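Side-chain contacts in chitin deacetylase 1 (Bombyx mori, PDB 5ZNT), which hydrolyses the N-acetamido groups of N-acetylglucosamine residues in chitin, with zinc as cofactor, to give chitosan and acetate: residues D244-Y247 with N248-N251; N253-R256 with H257-N261; E332-P335 with A336-P340. All blocks are in the same frame, centred on the assembly; numbering follows the deposited sequence.

Interactions 1 and 2 follow one another along helix 243-258, their centres about 14 Å apart. Both are partly buried and two-sided. In each, a phenylalanine and its neighbours face the fold. On the outer side, a water joins Asp244 to an amide in interaction 1 and two carboxylates in interaction 2. Interaction 1 covers the opening turns of the helix. Interaction 2 covers its end, where side chains bond to backbone oxygens and to nearby loops. Interaction 3 is a surface contact with neither helix nor strand, its nearest atoms about 27 Å from interaction 1 and about 26 Å from interaction 2. There, apolar packing and a sugar bound to the backbone replace the helical bonds.

Interaction 1: residues D244-Y247 with N248-N251; sequences DQFY and NFLN
Asn248 turns its amide back toward Asp244, one helical turn earlier. Asn248 ND2 makes a weak hydrogen bond to Asp244 OD2 at 3.3 Å, with a bent N-H...O angle of 129°. The amide and carboxylate planes stand almost perpendicular. Water 1 closes a bridge on this exposed side. It donates to Asp244 OD1 and, at 2.9 Å, to Asn248 OD1. The backbone bond from Asn248 N to Asp244 O runs beside this bridge.

Phe249 comes next, on the inner side of the helix. Its CD2 meets Phe246 CD1 at 3.9 Å, near the plane of the Phe246 ring and at its edge. Its own backbone N bonds to Gln245 O.

Leu250 lies over a face of the same Phe246 ring. Leu250 CD1 sits 4.0 Å from the Phe246 ring centroid and only 11° off the normal, a CH-pi contact. Phe246 CG is anti to the backbone N (chi1 -172°), which swings the ring along the helix toward Leu250. Helix 243-258 precedes strand 265-270 of the central parallel sheet in this carbohydrate esterase 4 domain. Phe246 and Leu250 pack on that strand and on helix 278-294, and Trp273 meets Phe246 edge-to-face.

Asn251 places its amide over a face of the Tyr247 ring, offset toward the rim. Asn251 ND2 comes within 3.2 Å of Tyr247 CZ, with the amide and ring planes steeply inclined. Both polar ends also reach helix 278-294. Tyr247 OH bonds to Glu290, and Asn251 OD1 takes a weak bond from Trp287 NE1.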
# COMPACT_ATOMS: atom_id res chain seq x y z
N ASP A 244 9.84 10.24 -20.99
CA ASP A 244 9.71 9.18 -21.98
C ASP A 244 10.18 7.84 -21.43
O ASP A 244 9.54 6.81 -21.68
CB ASP A 244 10.51 9.52 -23.24
CG ASP A 244 10.01 8.75 -24.45
OD1 ASP A 244 8.86 9.02 -24.86
OD2 ASP A 244 10.75 7.87 -24.98
N GLN A 245 11.30 7.83 -20.71
CA GLN A 245 11.77 6.59 -20.11
C GLN A 245 10.75 6.03 -19.13
O GLN A 245 10.49 4.82 -19.11
CB GLN A 245 13.11 6.81 -19.40
CG GLN A 245 14.29 7.10 -20.32
CD GLN A 245 15.54 7.57 -19.56
OE1 GLN A 245 15.47 7.92 -18.38
NE2 GLN A 245 16.68 7.59 -20.25
N PHE A 246 10.17 6.91 -18.30
CA PHE A 246 9.15 6.50 -17.33
C PHE A 246 7.93 5.94 -18.03
O PHE A 246 7.39 4.90 -17.63
CB PHE A 246 8.77 7.70 -16.46
CG PHE A 246 7.87 7.35 -15.28
CD1 PHE A 246 7.93 6.10 -14.68
CD2 PHE A 246 6.97 8.28 -14.79
CE1 PHE A 246 7.11 5.79 -13.61
CE2 PHE A 246 6.13 7.96 -13.70
CZ PHE A 246 6.21 6.72 -13.13
N TYR A 247 7.48 6.60 -19.11
CA TYR A 247 6.34 6.10 -19.88
C TYR A 247 6.62 4.70 -20.41
O TYR A 247 5.82 3.77 -20.21
CB TYR A 247 6.01 7.10 -21.00
CG TYR A 247 4.97 6.56 -21.96
CD1 TYR A 247 3.61 6.58 -21.64
CD2 TYR A 247 5.35 6.00 -23.18
CE1 TYR A 247 2.66 6.06 -22.52
CE2 TYR A 247 4.41 5.48 -24.06
CZ TYR A 247 3.08 5.51 -23.73
OH TYR A 247 2.18 4.98 -24.62
N ASN A 248 7.78 4.49 -21.04
CA ASN A 248 8.09 3.15 -21.55
C ASN A 248 8.25 2.14 -20.42
O ASN A 248 7.85 0.98 -20.55
CB ASN A 248 9.36 3.20 -22.42
CG ASN A 248 9.19 4.10 -23.64
OD1 ASN A 248 8.10 4.17 -24.22
ND2 ASN A 248 10.24 4.80 -24.02
N PHE A 249 8.82 2.58 -19.30
CA PHE A 249 8.94 1.72 -18.12
C PHE A 249 7.57 1.25 -17.64
O PHE A 249 7.36 0.07 -17.33
CB PHE A 249 9.71 2.50 -17.06
CG PHE A 249 9.69 1.89 -15.69
CD1 PHE A 249 10.66 0.99 -15.30
CD2 PHE A 249 8.73 2.28 -14.77
CE1 PHE A 249 10.67 0.46 -14.03
CE2 PHE A 249 8.73 1.75 -13.48
CZ PHE A 249 9.70 0.85 -13.12
N LEU A 250 6.59 2.16 -17.60
CA LEU A 250 5.24 1.76 -17.19
C LEU A 250 4.62 0.79 -18.19
O LEU A 250 4.00 -0.20 -17.78
CB LEU A 250 4.36 2.99 -17.04
CG LEU A 250 4.71 3.92 -15.88
CD1 LEU A 250 4.08 5.27 -16.15
CD2 LEU A 250 4.24 3.34 -14.54
N ASN A 251 4.77 1.04 -19.49
CA ASN A 251 4.23 0.11 -20.48
C ASN A 251 4.89 -1.26 -20.39
O ASN A 251 4.20 -2.28 -20.44
CB ASN A 251 4.41 0.66 -21.88
CG ASN A 251 3.31 1.59 -22.26
OD1 ASN A 251 2.22 1.56 -21.68
ND2 ASN A 251 3.57 2.43 -23.24
O HOH W 1 8.02 6.39 -26.10

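Interaction 2: residues N253-R256 with H257-N261; sequences NFDR and HYEQN
Phe254 and Tyr258 run alongside each other in the same direction. Their planes are 20° apart, but the rings are offset so much that little of one covers the other. The closer touch is Tyr258 CB, which sits over the Phe254 face, 3.6 Å from Phe254 CE2. With CG anti to N (chi1 -176°), the Tyr258 ring extends away from 253-256, and its OH hydrogen-bonds to Asp297.

Asp255 and Glu259 send their carboxylates along the outer side. Water 2 lies between them and donates to both, 2.7 Å from Glu259 OE2, probably easing their like charges.

Helix 243-258 of the deacetylase domain ends at Tyr258, and the loop after it leads to strand 265-270. Phe254, His257 and Tyr258 touch strand 38-45.

Arg256 bends at chi3 (44°) and brings NH1 to Asn253 OD1, 2.9 Å away and in the carbonyl plane. That oxygen also accepts from Asp217 N. NH1 donates to water 3, which lies 2.7 Å from His257 NE2 and in the planes of both groups. His257 ND1 bonds to Ala263 O. Ser177 O and Asn178 OD1 take the other guanidinium nitrogens.

Gln260 stretches out beyond CG alongside Arg256 O, and NE2 bonds to that oxygen at 2.9 Å and to Asn178 OD1. Cutting Gln260 back to an alanine is likely to leave Arg256 O without its side-chain donor and to remove one link to Asn178.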
# COMPACT_ATOMS: atom_id res chain seq x y z
N ASN A 253 6.38 -2.79 -17.86
CA ASN A 253 6.01 -3.59 -16.69
C ASN A 253 4.52 -3.90 -16.67
O ASN A 253 4.12 -4.97 -16.19
CB ASN A 253 6.49 -2.88 -15.42
CG ASN A 253 8.00 -3.04 -15.23
OD1 ASN A 253 8.47 -4.12 -14.92
ND2 ASN A 253 8.74 -1.97 -15.44
N PHE A 254 3.68 -3.00 -17.18
CA PHE A 254 2.29 -3.37 -17.40
C PHE A 254 2.21 -4.64 -18.26
O PHE A 254 1.52 -5.60 -17.90
CB PHE A 254 1.53 -2.21 -18.05
CG PHE A 254 0.10 -2.56 -18.40
CD1 PHE A 254 -0.92 -2.37 -17.48
CD2 PHE A 254 -0.22 -3.10 -19.64
CE1 PHE A 254 -2.23 -2.71 -17.78
CE2 PHE A 254 -1.53 -3.43 -19.96
CZ PHE A 254 -2.53 -3.24 -19.04
N ASP A 255 2.92 -4.66 -19.39
CA ASP A 255 2.84 -5.80 -20.30
C ASP A 255 3.34 -7.07 -19.63
O ASP A 255 2.77 -8.15 -19.83
CB ASP A 255 3.63 -5.54 -21.58
CG ASP A 255 3.00 -4.47 -22.45
OD1 ASP A 255 1.78 -4.22 -22.33
OD2 ASP A 255 3.74 -3.87 -23.26
N ARG A 256 4.41 -6.97 -18.83
CA ARG A 256 4.92 -8.13 -18.10
C ARG A 256 3.81 -8.79 -17.29
O ARG A 256 3.68 -10.02 -17.26
CB ARG A 256 6.08 -7.73 -17.18
CG ARG A 256 7.44 -7.48 -17.89
CD ARG A 256 8.59 -7.32 -16.86
NE ARG A 256 8.49 -8.32 -15.81
CZ ARG A 256 8.15 -8.06 -14.55
NH1 ARG A 256 7.88 -6.81 -14.17
NH2 ARG A 256 8.05 -9.06 -13.67
N HIS A 257 2.97 -7.98 -16.62
CA HIS A 257 1.89 -8.56 -15.85
C HIS A 257 0.72 -8.97 -16.75
O HIS A 257 0.21 -10.09 -16.66
CB HIS A 257 1.42 -7.56 -14.78
CG HIS A 257 2.39 -7.38 -13.65
ND1 HIS A 257 2.06 -7.67 -12.35
CD2 HIS A 257 3.67 -6.95 -13.63
CE1 HIS A 257 3.11 -7.44 -11.57
NE2 HIS A 257 4.10 -6.99 -12.32
N TYR A 258 0.29 -8.05 -17.62
CA TYR A 258 -0.92 -8.25 -18.40
C TYR A 258 -0.79 -9.43 -19.36
O TYR A 258 -1.77 -10.14 -19.59
CB TYR A 258 -1.23 -6.98 -19.18
CG TYR A 258 -2.52 -6.99 -19.96
CD1 TYR A 258 -3.74 -6.79 -19.33
CD2 TYR A 258 -2.51 -7.14 -21.35
CE1 TYR A 258 -4.92 -6.76 -20.05
CE2 TYR A 258 -3.69 -7.13 -22.09
CZ TYR A 258 -4.89 -6.94 -21.43
OH TYR A 258 -6.08 -6.90 -22.11
N GLU A 259 0.41 -9.66 -19.90
CA GLU A 259 0.63 -10.74 -20.86
C GLU A 259 1.04 -12.05 -20.21
O GLU A 259 1.21 -13.04 -20.92
CB GLU A 259 1.71 -10.35 -21.89
CG GLU A 259 1.60 -8.96 -22.52
CD GLU A 259 0.57 -8.85 -23.65
OE1 GLU A 259 -0.33 -9.71 -23.74
OE2 GLU A 259 0.65 -7.86 -24.43
N GLN A 260 1.19 -12.10 -18.88
CA GLN A 260 1.52 -13.37 -18.24
C GLN A 260 0.38 -13.84 -17.35
O GLN A 260 -0.66 -14.28 -17.84
CB GLN A 260 2.84 -13.28 -17.46
CG GLN A 260 4.03 -12.96 -18.37
CD GLN A 260 5.38 -13.00 -17.68
OE1 GLN A 260 5.95 -14.08 -17.46
NE2 GLN A 260 5.93 -11.82 -17.37
N ASN A 261 0.55 -13.76 -16.02
CA ASN A 261 -0.47 -14.27 -15.11
C ASN A 261 -1.38 -13.17 -14.56
O ASN A 261 -2.19 -13.45 -13.66
CB ASN A 261 0.20 -15.03 -13.96
CG ASN A 261 1.11 -14.14 -13.13
OD1 ASN A 261 1.42 -13.01 -13.53
ND2 ASN A 261 1.56 -14.64 -11.99
O HOH W 2 -0.15 -5.58 -23.24
O HOH W 3 6.69 -6.32 -11.75

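Interaction 3: residues E332-P335 with A336-P340; sequences EGNP and ACWVP. With NAG (2-acetamido-2-deoxy-beta-D-glucopyranose), chain B.
Trp338 is exposed, and its large indole rests on Asn334 and Pro335 while its backbone oxygen, not its ring, binds a sugar. NAG O3 donates to Trp338 O at 3.1 Å. The same O3 lies near the plane of the indole, at its edge, 4.1 Å from Trp338 CE3. The sugar is thus met by the rim of the ring and not stacked on its face.

The six-membered half of the indole does the packing. Trp338 CZ3 touches Pro335 CD at 3.8 Å, and the two side chains cross at about a right angle. Farther along the ring, Trp338 CZ2 meets Asn334 CB at 3.8 Å. With CG opposite the carbonyl carbon (chi1 -71°), the indole turns back along the chain toward these two residues.

Pro335 works on two fronts. While CD and CG meet the indole, Pro335 CB lies 3.2 Å from the acetamido oxygen O7 of the sugar. At the far end of the segment, Pro340 CD approaches the sugar ring oxygen O5 at 4.0 Å.

The segment 332-340 is a loop that leads into strand 341-345, one arm of a two-stranded antiparallel hairpin. The disulfide from Cys337 to Cys360 ties the loop to the chain beyond the second arm. Pro335, Ala336 and Pro340 touch helix 85-93. The sugar is probably part of the N-linked glycan of Asn84, just before that helix.

One hydrogen bond and a few carbon-to-oxygen contacts are consistent with a glycan that lies against the loop at the surface, through a main-chain oxygen and proline carbons, away from the zinc site.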
# COMPACT_ATOMS: atom_id res chain seq x y z
N GLU A 332 -19.00 12.59 -4.12
CA GLU A 332 -18.91 14.04 -4.17
C GLU A 332 -19.07 14.60 -2.76
O GLU A 332 -18.17 14.42 -1.93
CB GLU A 332 -19.97 14.59 -5.13
CG GLU A 332 -20.02 13.81 -6.44
CD GLU A 332 -20.81 14.52 -7.51
OE1 GLU A 332 -20.18 15.15 -8.39
OE2 GLU A 332 -22.06 14.45 -7.47
N GLY A 333 -20.19 15.26 -2.48
CA GLY A 333 -20.50 15.71 -1.14
C GLY A 333 -19.57 16.78 -0.58
O GLY A 333 -18.81 17.44 -1.28
N ASN A 334 -19.63 16.92 0.75
CA ASN A 334 -18.87 17.94 1.44
C ASN A 334 -17.89 17.31 2.42
O ASN A 334 -18.13 16.22 2.94
CB ASN A 334 -19.80 18.89 2.21
CG ASN A 334 -20.76 19.62 1.30
OD1 ASN A 334 -20.41 20.02 0.19
ND2 ASN A 334 -21.99 19.77 1.75
N PRO A 335 -16.79 17.99 2.72
CA PRO A 335 -15.84 17.48 3.73
C PRO A 335 -16.48 17.42 5.11
O PRO A 335 -17.49 18.08 5.39
CB PRO A 335 -14.70 18.50 3.70
CG PRO A 335 -15.28 19.73 3.11
CD PRO A 335 -16.33 19.26 2.12
N ALA A 336 -15.89 16.60 5.98
CA ALA A 336 -16.45 16.39 7.31
C ALA A 336 -16.51 17.68 8.12
O ALA A 336 -17.37 17.82 9.00
CB ALA A 336 -15.63 15.34 8.08
N CYS A 337 -15.59 18.61 7.89
CA CYS A 337 -15.65 19.91 8.53
C CYS A 337 -15.06 20.92 7.55
O CYS A 337 -14.14 20.60 6.79
CB CYS A 337 -14.89 19.95 9.87
SG CYS A 337 -13.05 19.82 9.79
N TRP A 338 -15.60 22.14 7.58
CA TRP A 338 -15.22 23.15 6.60
C TRP A 338 -13.88 23.79 6.92
O TRP A 338 -13.07 24.04 6.02
CB TRP A 338 -16.30 24.24 6.50
CG TRP A 338 -17.57 23.78 5.83
CD1 TRP A 338 -18.80 23.62 6.42
CD2 TRP A 338 -17.72 23.40 4.46
NE1 TRP A 338 -19.71 23.17 5.48
CE2 TRP A 338 -19.07 23.03 4.27
CE3 TRP A 338 -16.85 23.35 3.36
CZ2 TRP A 338 -19.57 22.62 3.04
CZ3 TRP A 338 -17.34 22.93 2.14
CH2 TRP A 338 -18.69 22.58 1.98
N VAL A 339 -13.63 24.08 8.19
CA VAL A 339 -12.37 24.67 8.63
C VAL A 339 -11.80 23.79 9.74
O VAL A 339 -12.26 23.83 10.88
CB VAL A 339 -12.55 26.12 9.11
CG1 VAL A 339 -11.18 26.79 9.28
CG2 VAL A 339 -13.43 26.89 8.14
N PRO A 340 -10.82 22.95 9.42
CA PRO A 340 -10.23 22.09 10.45
C PRO A 340 -9.47 22.89 11.49
O PRO A 340 -8.93 23.97 11.21
CB PRO A 340 -9.27 21.18 9.66
CG PRO A 340 -9.80 21.22 8.25
CD PRO A 340 -10.34 22.62 8.07
C1 NAG B . -9.18 22.88 3.81
C2 NAG B . -10.65 22.56 3.47
C3 NAG B . -11.38 23.78 2.89
C4 NAG B . -11.07 25.06 3.66
C5 NAG B . -9.57 25.19 3.89
C6 NAG B . -9.22 26.36 4.78
C7 NAG B . -11.40 20.33 2.79
C8 NAG B . -11.36 19.27 1.73
N2 NAG B . -10.72 21.45 2.54
O3 NAG B . -12.78 23.53 2.95
O4 NAG B . -11.54 26.18 2.92
O5 NAG B . -9.11 24.02 4.57
O6 NAG B . -8.71 27.44 4.00
O7 NAG B . -12.02 20.18 3.84